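Side-chain contacts in Serine/threonine-protein kinase Tel1 (PDB 6SKY), which phosphorylates serine and threonine residues of proteins at the expense of ATP and probably acts as a sensor that activates checkpoint signalling after DNA damage: residues 2390-2395 with 2424-2429; 2401-2406 with 2435-2440; 2628-2633 with 2644-2649; 2841-2846 with 2898-2903. All blocks are in the same frame, centred on the assembly; numbering follows the deposited sequence.

Interaction 1 (2390-2395 with 2424-2429); sequences EHDNDA and TRKFAL
Lys2426 reaches across to Asp2392 and closes a salt bridge between the two loops. It contributes the most surface to the contact, and its chain turns at chi2 (-84°), a bend that sends the rest of the methylenes to the carboxylate at about a right angle to the aspartate side chain. NZ donates to OD1 of Asp2392 at 2.8 Å, arriving on the syn side of the oxygen but 21° out of the carboxylate plane. The aliphatic part of the lysine takes part as well, with CD 3.6 Å from the same OD1 of Asp2392. Asp2389 lies close to Asp2392, so the ammonium group would be expected to ease the crowding of two negative charges; its own pairing with Asp2389 is long and weak.

Ala2395, in the first turn of its helix, has a side chain small enough to let the backbones draw near: its CA is 6.4 Å from CA of Lys2426. Its CB rests 3.6 Å from the carbonyl O of Lys2426 and also touches the ring of Phe2427. That ring packs further on Phe2398 and Met2399 of helix 2394-2404 and on Leu2452 and Ile2456 of helix 2444-2459, while Ala2395 backs onto Leu2385 of helix 2348-2387.

Interaction 2 (2401-2406 with 2435-2440); sequences LWLEKS and SSRLQD
Arg2437 pushes its guanidinium group up to the C-terminal end of helix 2394-2404, where Leu2403 of the last turn and Ser2406 just beyond it receive it in different ways.

The apolar part of the contact belongs to Leu2403, whose side chain comes from the opposite direction and sets CD2 over one face of the guanidinium. Its CB is 3.8 Å from NH1 of Arg2437, and its CD1 is 4.0 Å from CG of the arginine. Leucine suits the spot because a flat guanidinium accepts aliphatic groups on its face while keeping its polar rim for other partners. The arginine is folded to make this possible, bending at both chi2 (-73°) and chi3 (-54°).

The polar part is looser. OG of Ser2406 lies at the edge of the group, near its plane, 3.6 Å from NH2 of Arg2437, which is a polar neighbour and not a hydrogen bond. The carbonyl O of Leu2403 is 3.9 Å from NH1 of Arg2437, so the positive charge sits beside the C-terminal end of a helix, where the helix dipole is probably favourable to it.

Joining a helix end to an interhelical loop in this way is in keeping with the alpha-solenoid build of the FAT domain.

Interaction 3 (2628-2633 with 2644-2649); sequences AVSELL and LGIRTY
Ser2630 meets Ile2646 where the backbone of 2644-2649 passes helix 2616-2632. The serine presents its hydroxyl end to the branched side of the isoleucine: OG lies 3.1 Å from CG1 and 3.4 Å from CG2 of Ile2646, and so looks onto the fork at CB. With chi1 of Ile2646 at 75°, CG1 stands between the backbone N and the carbonyl carbon, which turns both branches to the serine. The hydroxyl does not depend on this apolar neighbour for its polar needs, because it is hydrogen-bonded to the carbonyl O of Phe2626 one turn earlier. A serine that returns its hydroxyl to its own helix is well suited to such a buried face.

One turn along, Leu2633 meets, within this contact, the extended backbone of 2644-2645 and no side chain. Its CD1 is 3.7 Å from the carbonyl O of Leu2644 and 4.4 Å from CA of Gly2645. The glycine is almost fully extended and brings the backbones closest together, with its CA 5.2 Å from that of Ser2630.

Helix 2732-2755 continues the packing through Leu2752 on Ser2630 and Ile2749 on Ile2646, and helix 2816-2828 covers Leu2633 with Ala2827 and Leu2828. Helix 2616-2632 probably corresponds to helix C of protein kinases; beyond the contact, the chain runs into edge strand 2651-2655 of the kinase sheet.

Interaction 4 (2841-2846 with 2898-2903); sequences SLRHDT and EADRAI
A helix-to-helix contact ties the end of helix 2832-2843, in the kinase domain, to the start of helix 2898-2908, which follows a length of chain that is not modelled. The latter helix probably belongs to the regulatory region that kinases of this family carry near the C-terminus. Arg2843 carries most of the contact between these segments, touching with CG near its root and with the guanidinium at its end. Its CG is anti to the backbone N (chi1 -159°), and the bend at chi3 (-62°) turns the guanidinium off the line of the aliphatic part, toward Asp2900 and beneath CD1 of Ile2903.

Near the root, CG of Arg2843 meets CB of Ala2899 at 3.8 Å. Alanine suits this position, since its small side chain lets the helices approach until CA of Arg2843 is 6.4 Å from CA of Ala2899. At the far end NH2 of Arg2843 forms a salt bridge with OD1 of Asp2900; the modelled 2.5 Å between these atoms is shorter than usual and its exact value doubtful at this resolution. OD1 lies in the guanidinium plane at its edge, yet the carboxylate as a whole is turned 76° from that plane, so one oxygen carries the pairing. The other terminal nitrogen, NH1, is paired with Asp2840 within the same helix, so that two acidic residues share the charge. The flat group is then covered on one face by Ile2903, whose CD1 sits 3.6 Å above the plane, over the centre of the guanidinium.

How the interactions relate
Along the chain, interactions 1 and 2 come first, their segments alternating; interaction 3 follows, then interaction 4. The first two share helix 2394-2404 within the FAT region, one at its beginning and one at its end, with centres about 17 Å apart. Interaction 3 belongs to the kinase domain, its centre about 27 Å from that of interaction 2. Interaction 4 lies next to interaction 2, centres about 15 Å apart, and does not touch interaction 3; OG of Ser2436 and N of Thr2846 make a probable hydrogen bond (3.2 Å). The end of helix 2832-2843 and the loop after it thus pack on the FAT region and on helix 2898-2908, so kinase domain and FAT region meet here directly.

Interaction 1 (2390-2395 with 2424-2429)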
# COMPACT_ATOMS: atom_id res chain seq x y z
N GLU A 2390 -8.85 18.84 23.56
CA GLU A 2390 -8.54 17.93 22.47
C GLU A 2390 -7.13 17.40 22.58
O GLU A 2390 -6.89 16.21 22.38
CB GLU A 2390 -8.73 18.63 21.13
CG GLU A 2390 -10.15 19.04 20.82
CD GLU A 2390 -10.25 19.82 19.52
OE1 GLU A 2390 -9.50 20.81 19.36
OE2 GLU A 2390 -11.07 19.44 18.66
N HIS A 2391 -6.18 18.27 22.89
CA HIS A 2391 -4.76 17.93 22.93
C HIS A 2391 -4.30 18.08 24.37
O HIS A 2391 -4.04 19.20 24.83
CB HIS A 2391 -3.97 18.82 21.99
CG HIS A 2391 -4.64 19.05 20.68
ND1 HIS A 2391 -5.43 20.15 20.43
CD2 HIS A 2391 -4.64 18.33 19.54
CE1 HIS A 2391 -5.89 20.09 19.20
NE2 HIS A 2391 -5.42 19.00 18.63
N ASP A 2392 -4.20 16.97 25.09
CA ASP A 2392 -3.78 17.00 26.48
C ASP A 2392 -2.48 16.27 26.74
O ASP A 2392 -1.95 16.37 27.85
CB ASP A 2392 -4.86 16.41 27.39
CG ASP A 2392 -5.89 17.43 27.79
OD1 ASP A 2392 -5.74 18.60 27.40
OD2 ASP A 2392 -6.85 17.06 28.50
N ASN A 2393 -1.94 15.54 25.76
CA ASN A 2393 -0.57 15.07 25.87
C ASN A 2393 0.43 16.15 25.50
O ASN A 2393 1.63 15.87 25.48
CB ASN A 2393 -0.37 13.84 25.00
CG ASN A 2393 -1.44 12.81 25.21
OD1 ASN A 2393 -1.50 12.17 26.25
ND2 ASN A 2393 -2.31 12.65 24.22
N ASP A 2394 -0.04 17.35 25.20
CA ASP A 2394 0.82 18.51 25.10
C ASP A 2394 1.37 18.92 26.45
O ASP A 2394 2.32 19.70 26.50
CB ASP A 2394 0.06 19.68 24.49
CG ASP A 2394 -0.22 19.48 23.02
OD1 ASP A 2394 -0.35 20.49 22.29
OD2 ASP A 2394 -0.28 18.32 22.58
N ALA A 2395 0.81 18.42 27.54
CA ALA A 2395 1.37 18.70 28.86
C ALA A 2395 2.66 17.93 29.06
O ALA A 2395 3.63 18.48 29.59
CB ALA A 2395 0.36 18.35 29.94
N THR A 2424 -4.81 23.18 36.45
CA THR A 2424 -3.82 22.29 37.03
C THR A 2424 -4.18 20.82 36.87
O THR A 2424 -3.36 19.97 37.21
CB THR A 2424 -3.61 22.61 38.50
OG1 THR A 2424 -4.87 22.79 39.13
CG2 THR A 2424 -2.81 23.87 38.64
N ARG A 2425 -5.37 20.50 36.38
CA ARG A 2425 -5.70 19.11 36.15
C ARG A 2425 -4.96 18.52 34.96
O ARG A 2425 -5.00 17.31 34.76
CB ARG A 2425 -7.20 18.95 35.94
CG ARG A 2425 -7.70 19.56 34.67
CD ARG A 2425 -9.15 19.28 34.46
NE ARG A 2425 -9.57 19.63 33.11
CZ ARG A 2425 -10.01 20.83 32.75
NH1 ARG A 2425 -10.36 21.06 31.50
NH2 ARG A 2425 -10.10 21.80 33.65
N LYS A 2426 -4.30 19.36 34.16
CA LYS A 2426 -3.50 18.87 33.05
C LYS A 2426 -2.15 18.34 33.53
O LYS A 2426 -1.57 17.46 32.88
CB LYS A 2426 -3.28 19.97 32.03
CG LYS A 2426 -4.50 20.77 31.70
CD LYS A 2426 -5.33 20.09 30.66
CE LYS A 2426 -6.35 21.06 30.11
NZ LYS A 2426 -7.02 20.52 28.92
N PHE A 2427 -1.65 18.85 34.64
CA PHE A 2427 -0.38 18.43 35.21
C PHE A 2427 -0.55 17.47 36.37
O PHE A 2427 0.45 17.06 36.96
CB PHE A 2427 0.42 19.64 35.68
CG PHE A 2427 0.57 20.70 34.66
CD1 PHE A 2427 1.47 20.56 33.63
CD2 PHE A 2427 -0.18 21.85 34.73
CE1 PHE A 2427 1.61 21.54 32.69
CE2 PHE A 2427 -0.04 22.83 33.79
CZ PHE A 2427 0.86 22.68 32.77
N ALA A 2428 -1.78 17.11 36.72
CA ALA A 2428 -2.00 16.39 37.97
C ALA A 2428 -1.39 15.00 37.96
O ALA A 2428 -0.98 14.51 39.01
CB ALA A 2428 -3.50 16.30 38.26
N LEU A 2429 -1.32 14.36 36.80
CA LEU A 2429 -0.75 13.03 36.69
C LEU A 2429 0.75 13.02 36.46
O LEU A 2429 1.33 11.95 36.30
CB LEU A 2429 -1.44 12.24 35.58
CG LEU A 2429 -2.86 11.73 35.82
CD1 LEU A 2429 -3.31 10.86 34.66
CD2 LEU A 2429 -2.94 10.96 37.12

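Interaction 2 (2401-2406 with 2435-2440)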
# COMPACT_ATOMS: atom_id res chain seq x y z
N LEU A 2401 10.01 19.65 27.28
CA LEU A 2401 10.67 20.79 26.66
C LEU A 2401 11.09 21.83 27.68
O LEU A 2401 12.13 22.48 27.52
CB LEU A 2401 9.73 21.40 25.62
CG LEU A 2401 10.26 22.51 24.75
CD1 LEU A 2401 11.32 21.98 23.84
CD2 LEU A 2401 9.12 23.06 23.97
N TRP A 2402 10.30 22.02 28.73
CA TRP A 2402 10.64 23.02 29.73
C TRP A 2402 11.73 22.54 30.66
O TRP A 2402 12.58 23.32 31.08
CB TRP A 2402 9.41 23.39 30.55
CG TRP A 2402 9.65 24.44 31.56
CD1 TRP A 2402 10.50 25.49 31.46
CD2 TRP A 2402 9.02 24.56 32.83
NE1 TRP A 2402 10.44 26.26 32.59
CE2 TRP A 2402 9.54 25.70 33.45
CE3 TRP A 2402 8.06 23.80 33.51
CZ2 TRP A 2402 9.14 26.11 34.71
CZ3 TRP A 2402 7.67 24.21 34.76
CH2 TRP A 2402 8.20 25.35 35.35
N LEU A 2403 11.73 21.25 31.00
CA LEU A 2403 12.77 20.75 31.88
C LEU A 2403 14.11 20.65 31.17
O LEU A 2403 15.15 20.73 31.82
CB LEU A 2403 12.38 19.39 32.46
CG LEU A 2403 11.17 19.37 33.40
CD1 LEU A 2403 11.08 18.04 34.11
CD2 LEU A 2403 11.23 20.50 34.39
N GLU A 2404 14.11 20.47 29.85
CA GLU A 2404 15.38 20.52 29.12
C GLU A 2404 15.99 21.91 29.16
O GLU A 2404 17.21 22.05 29.23
CB GLU A 2404 15.18 20.07 27.68
CG GLU A 2404 15.02 18.59 27.51
CD GLU A 2404 14.67 18.19 26.09
OE1 GLU A 2404 14.75 19.06 25.20
OE2 GLU A 2404 14.31 17.01 25.87
N LYS A 2405 15.16 22.94 29.13
CA LYS A 2405 15.60 24.33 29.04
C LYS A 2405 15.45 25.06 30.37
O LYS A 2405 15.08 26.23 30.41
CB LYS A 2405 14.81 25.08 27.97
CG LYS A 2405 14.75 24.36 26.66
CD LYS A 2405 16.09 24.33 26.02
CE LYS A 2405 16.01 23.76 24.63
NZ LYS A 2405 17.24 24.06 23.88
N SER A 2406 15.73 24.37 31.48
CA SER A 2406 15.57 25.01 32.78
C SER A 2406 16.57 26.13 33.00
O SER A 2406 16.36 26.96 33.89
CB SER A 2406 15.68 23.97 33.89
OG SER A 2406 16.75 23.08 33.65
N SER A 2435 7.76 16.70 41.23
CA SER A 2435 8.28 16.68 42.58
C SER A 2435 9.67 16.07 42.67
O SER A 2435 10.26 16.06 43.75
CB SER A 2435 7.33 15.92 43.50
OG SER A 2435 7.20 14.57 43.10
N SER A 2436 10.20 15.56 41.57
CA SER A 2436 11.56 15.05 41.55
C SER A 2436 12.58 16.12 41.19
O SER A 2436 13.77 15.91 41.41
CB SER A 2436 11.66 13.89 40.56
OG SER A 2436 12.98 13.74 40.09
N ARG A 2437 12.14 17.25 40.65
CA ARG A 2437 13.02 18.34 40.26
C ARG A 2437 12.98 19.49 41.25
O ARG A 2437 13.56 20.54 40.98
CB ARG A 2437 12.65 18.84 38.87
CG ARG A 2437 12.75 17.81 37.79
CD ARG A 2437 14.19 17.51 37.48
NE ARG A 2437 14.92 18.73 37.16
CZ ARG A 2437 15.30 19.08 35.94
NH1 ARG A 2437 15.03 18.30 34.91
NH2 ARG A 2437 15.95 20.21 35.75
N LEU A 2438 12.31 19.32 42.38
CA LEU A 2438 12.21 20.39 43.36
C LEU A 2438 13.55 20.61 44.03
O LEU A 2438 14.24 19.66 44.41
CB LEU A 2438 11.17 20.06 44.41
CG LEU A 2438 9.72 20.10 43.96
CD1 LEU A 2438 8.83 19.70 45.10
CD2 LEU A 2438 9.39 21.48 43.51
N GLN A 2439 13.93 21.88 44.17
CA GLN A 2439 15.12 22.27 44.91
C GLN A 2439 14.91 23.68 45.42
O GLN A 2439 14.04 24.41 44.93
CB GLN A 2439 16.37 22.19 44.05
CG GLN A 2439 16.98 20.82 44.02
CD GLN A 2439 18.15 20.73 43.10
OE1 GLN A 2439 18.53 21.72 42.48
NE2 GLN A 2439 18.73 19.55 43.00
N ASP A 2440 15.69 24.06 46.41
CA ASP A 2440 15.61 25.41 46.97
C ASP A 2440 16.85 26.15 46.49
O ASP A 2440 17.91 26.12 47.12
CB ASP A 2440 15.51 25.38 48.48
CG ASP A 2440 16.44 24.39 49.10
OD1 ASP A 2440 16.83 23.44 48.41
OD2 ASP A 2440 16.79 24.57 50.29

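Interaction 3 (2628-2633 with 2644-2649)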
# COMPACT_ATOMS: atom_id res chain seq x y z
N ALA A 2628 -0.10 4.88 30.48
CA ALA A 2628 -0.10 5.89 29.43
C ALA A 2628 -0.06 5.27 28.04
O ALA A 2628 -0.79 5.72 27.13
CB ALA A 2628 1.08 6.83 29.63
N VAL A 2629 0.75 4.24 27.84
CA VAL A 2629 0.78 3.60 26.52
C VAL A 2629 -0.55 2.90 26.22
O VAL A 2629 -1.06 2.95 25.09
CB VAL A 2629 1.97 2.64 26.43
CG1 VAL A 2629 2.03 2.01 25.07
CG2 VAL A 2629 3.25 3.37 26.70
N SER A 2630 -1.14 2.25 27.22
CA SER A 2630 -2.45 1.65 26.98
C SER A 2630 -3.51 2.69 26.67
O SER A 2630 -4.45 2.40 25.93
CB SER A 2630 -2.86 0.82 28.18
OG SER A 2630 -1.88 -0.16 28.44
N GLU A 2631 -3.39 3.89 27.22
CA GLU A 2631 -4.29 4.96 26.81
C GLU A 2631 -4.05 5.37 25.37
O GLU A 2631 -4.99 5.76 24.67
CB GLU A 2631 -4.13 6.17 27.72
CG GLU A 2631 -4.81 6.04 29.06
CD GLU A 2631 -6.31 6.15 28.96
OE1 GLU A 2631 -6.80 6.59 27.90
OE2 GLU A 2631 -7.00 5.78 29.93
N LEU A 2632 -2.80 5.32 24.91
CA LEU A 2632 -2.54 5.54 23.49
C LEU A 2632 -3.28 4.54 22.63
O LEU A 2632 -3.69 4.87 21.51
CB LEU A 2632 -1.05 5.45 23.19
CG LEU A 2632 -0.12 6.52 23.72
CD1 LEU A 2632 1.26 6.21 23.26
CD2 LEU A 2632 -0.57 7.85 23.23
N LEU A 2633 -3.41 3.31 23.10
CA LEU A 2633 -4.07 2.29 22.28
C LEU A 2633 -5.52 2.62 21.93
O LEU A 2633 -6.06 2.03 20.99
CB LEU A 2633 -4.04 0.93 22.97
CG LEU A 2633 -2.75 0.14 22.97
CD1 LEU A 2633 -3.03 -1.25 23.48
CD2 LEU A 2633 -2.17 0.10 21.58
N LEU A 2644 -8.67 -3.43 23.39
CA LEU A 2644 -7.34 -3.90 23.74
C LEU A 2644 -6.69 -2.89 24.66
O LEU A 2644 -6.59 -1.70 24.33
CB LEU A 2644 -6.50 -4.12 22.49
CG LEU A 2644 -6.85 -5.34 21.65
CD1 LEU A 2644 -6.10 -5.32 20.36
CD2 LEU A 2644 -6.52 -6.58 22.40
N GLY A 2645 -6.25 -3.36 25.81
CA GLY A 2645 -5.62 -2.51 26.81
C GLY A 2645 -5.17 -3.39 27.95
O GLY A 2645 -5.31 -4.61 27.91
N ILE A 2646 -4.63 -2.75 28.98
CA ILE A 2646 -4.16 -3.48 30.13
C ILE A 2646 -4.98 -3.08 31.34
O ILE A 2646 -5.61 -2.03 31.38
CB ILE A 2646 -2.66 -3.27 30.40
CG1 ILE A 2646 -2.40 -1.90 30.99
CG2 ILE A 2646 -1.87 -3.45 29.13
CD1 ILE A 2646 -1.11 -1.81 31.72
N ARG A 2647 -4.98 -3.96 32.33
CA ARG A 2647 -5.61 -3.70 33.61
C ARG A 2647 -4.59 -3.08 34.55
O ARG A 2647 -3.46 -3.56 34.65
CB ARG A 2647 -6.16 -5.00 34.21
CG ARG A 2647 -7.38 -5.54 33.52
CD ARG A 2647 -8.63 -4.91 34.08
NE ARG A 2647 -8.66 -5.02 35.53
CZ ARG A 2647 -9.16 -6.05 36.20
NH1 ARG A 2647 -9.13 -6.06 37.52
NH2 ARG A 2647 -9.70 -7.07 35.54
N THR A 2648 -4.98 -2.01 35.22
CA THR A 2648 -4.08 -1.27 36.08
C THR A 2648 -4.37 -1.57 37.55
O THR A 2648 -5.43 -2.07 37.91
CB THR A 2648 -4.22 0.23 35.83
OG1 THR A 2648 -5.60 0.60 35.90
CG2 THR A 2648 -3.70 0.58 34.46
N TYR A 2649 -3.39 -1.28 38.39
CA TYR A 2649 -3.58 -1.26 39.82
C TYR A 2649 -2.87 -0.03 40.35
O TYR A 2649 -2.38 0.80 39.59
CB TYR A 2649 -3.13 -2.57 40.47
CG TYR A 2649 -1.65 -2.86 40.52
CD1 TYR A 2649 -1.05 -3.22 41.70
CD2 TYR A 2649 -0.88 -2.82 39.39
CE1 TYR A 2649 0.28 -3.50 41.76
CE2 TYR A 2649 0.46 -3.09 39.44
CZ TYR A 2649 1.03 -3.43 40.63
OH TYR A 2649 2.37 -3.71 40.70

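Interaction 4 (2841-2846 with 2898-2903)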
# COMPACT_ATOMS: atom_id res chain seq x y z
N SER A 2841 9.84 12.05 28.91
CA SER A 2841 9.44 12.51 30.23
C SER A 2841 10.04 11.64 31.31
O SER A 2841 10.36 12.13 32.40
CB SER A 2841 7.92 12.50 30.35
OG SER A 2841 7.47 11.22 30.74
N LEU A 2842 10.20 10.35 31.05
CA LEU A 2842 10.90 9.48 31.99
C LEU A 2842 12.38 9.82 32.09
O LEU A 2842 13.00 9.54 33.11
CB LEU A 2842 10.73 8.03 31.56
CG LEU A 2842 10.87 6.99 32.65
CD1 LEU A 2842 9.91 7.37 33.72
CD2 LEU A 2842 10.54 5.64 32.10
N ARG A 2843 12.96 10.38 31.03
CA ARG A 2843 14.40 10.65 31.02
C ARG A 2843 14.79 11.81 31.93
O ARG A 2843 15.93 11.87 32.38
CB ARG A 2843 14.86 10.92 29.60
CG ARG A 2843 16.33 10.71 29.37
CD ARG A 2843 16.83 11.60 28.24
NE ARG A 2843 16.20 11.31 26.96
CZ ARG A 2843 16.70 10.47 26.06
NH1 ARG A 2843 16.06 10.26 24.92
NH2 ARG A 2843 17.83 9.84 26.31
N HIS A 2844 13.87 12.73 32.19
CA HIS A 2844 14.10 13.86 33.08
C HIS A 2844 13.61 13.59 34.49
O HIS A 2844 13.31 14.53 35.22
CB HIS A 2844 13.43 15.11 32.51
CG HIS A 2844 13.79 15.39 31.09
ND1 HIS A 2844 12.85 15.63 30.12
CD2 HIS A 2844 15.00 15.44 30.48
CE1 HIS A 2844 13.46 15.83 28.97
NE2 HIS A 2844 14.76 15.72 29.16
N ASP A 2845 13.51 12.33 34.87
CA ASP A 2845 13.15 11.93 36.22
C ASP A 2845 14.44 11.55 36.93
O ASP A 2845 15.06 10.54 36.59
CB ASP A 2845 12.15 10.79 36.20
CG ASP A 2845 11.44 10.62 37.51
OD1 ASP A 2845 11.74 11.39 38.44
OD2 ASP A 2845 10.58 9.73 37.61
N THR A 2846 14.84 12.36 37.91
CA THR A 2846 16.13 12.16 38.56
C THR A 2846 16.19 10.85 39.32
O THR A 2846 17.28 10.27 39.48
CB THR A 2846 16.40 13.32 39.51
OG1 THR A 2846 15.95 14.54 38.91
CG2 THR A 2846 17.88 13.44 39.79
N GLU A 2898 22.59 5.19 29.89
CA GLU A 2898 21.66 4.08 30.04
C GLU A 2898 20.27 4.43 29.54
O GLU A 2898 19.62 3.62 28.87
CB GLU A 2898 21.62 3.64 31.50
CG GLU A 2898 22.78 2.78 31.90
CD GLU A 2898 22.89 2.59 33.39
OE1 GLU A 2898 22.47 3.51 34.13
OE2 GLU A 2898 23.38 1.53 33.83
N ALA A 2899 19.80 5.63 29.85
CA ALA A 2899 18.54 6.09 29.28
C ALA A 2899 18.59 6.08 27.77
O ALA A 2899 17.63 5.65 27.11
CB ALA A 2899 18.21 7.49 29.79
N ASP A 2900 19.70 6.52 27.19
CA ASP A 2900 19.80 6.59 25.73
C ASP A 2900 19.79 5.21 25.11
O ASP A 2900 19.10 4.98 24.11
CB ASP A 2900 21.06 7.34 25.33
CG ASP A 2900 21.09 8.74 25.87
OD1 ASP A 2900 20.21 9.06 26.69
OD2 ASP A 2900 21.99 9.51 25.48
N ARG A 2901 20.55 4.27 25.68
CA ARG A 2901 20.55 2.91 25.15
C ARG A 2901 19.16 2.28 25.24
O ARG A 2901 18.68 1.68 24.27
CB ARG A 2901 21.56 2.06 25.91
CG ARG A 2901 22.98 2.46 25.67
CD ARG A 2901 23.91 1.65 26.54
NE ARG A 2901 25.30 2.08 26.39
CZ ARG A 2901 26.29 1.67 27.16
NH1 ARG A 2901 27.53 2.11 26.95
NH2 ARG A 2901 26.05 0.81 28.14
N ALA A 2902 18.50 2.42 26.39
CA ALA A 2902 17.19 1.82 26.55
C ALA A 2902 16.17 2.42 25.59
O ALA A 2902 15.40 1.69 24.96
CB ALA A 2902 16.72 1.98 27.99
N ILE A 2903 16.17 3.75 25.46
CA ILE A 2903 15.19 4.38 24.59
C ILE A 2903 15.50 4.10 23.13
O ILE A 2903 14.59 4.04 22.30
CB ILE A 2903 15.13 5.89 24.91
CG1 ILE A 2903 14.69 6.08 26.35
CG2 ILE A 2903 14.17 6.59 24.00
CD1 ILE A 2903 14.61 7.51 26.77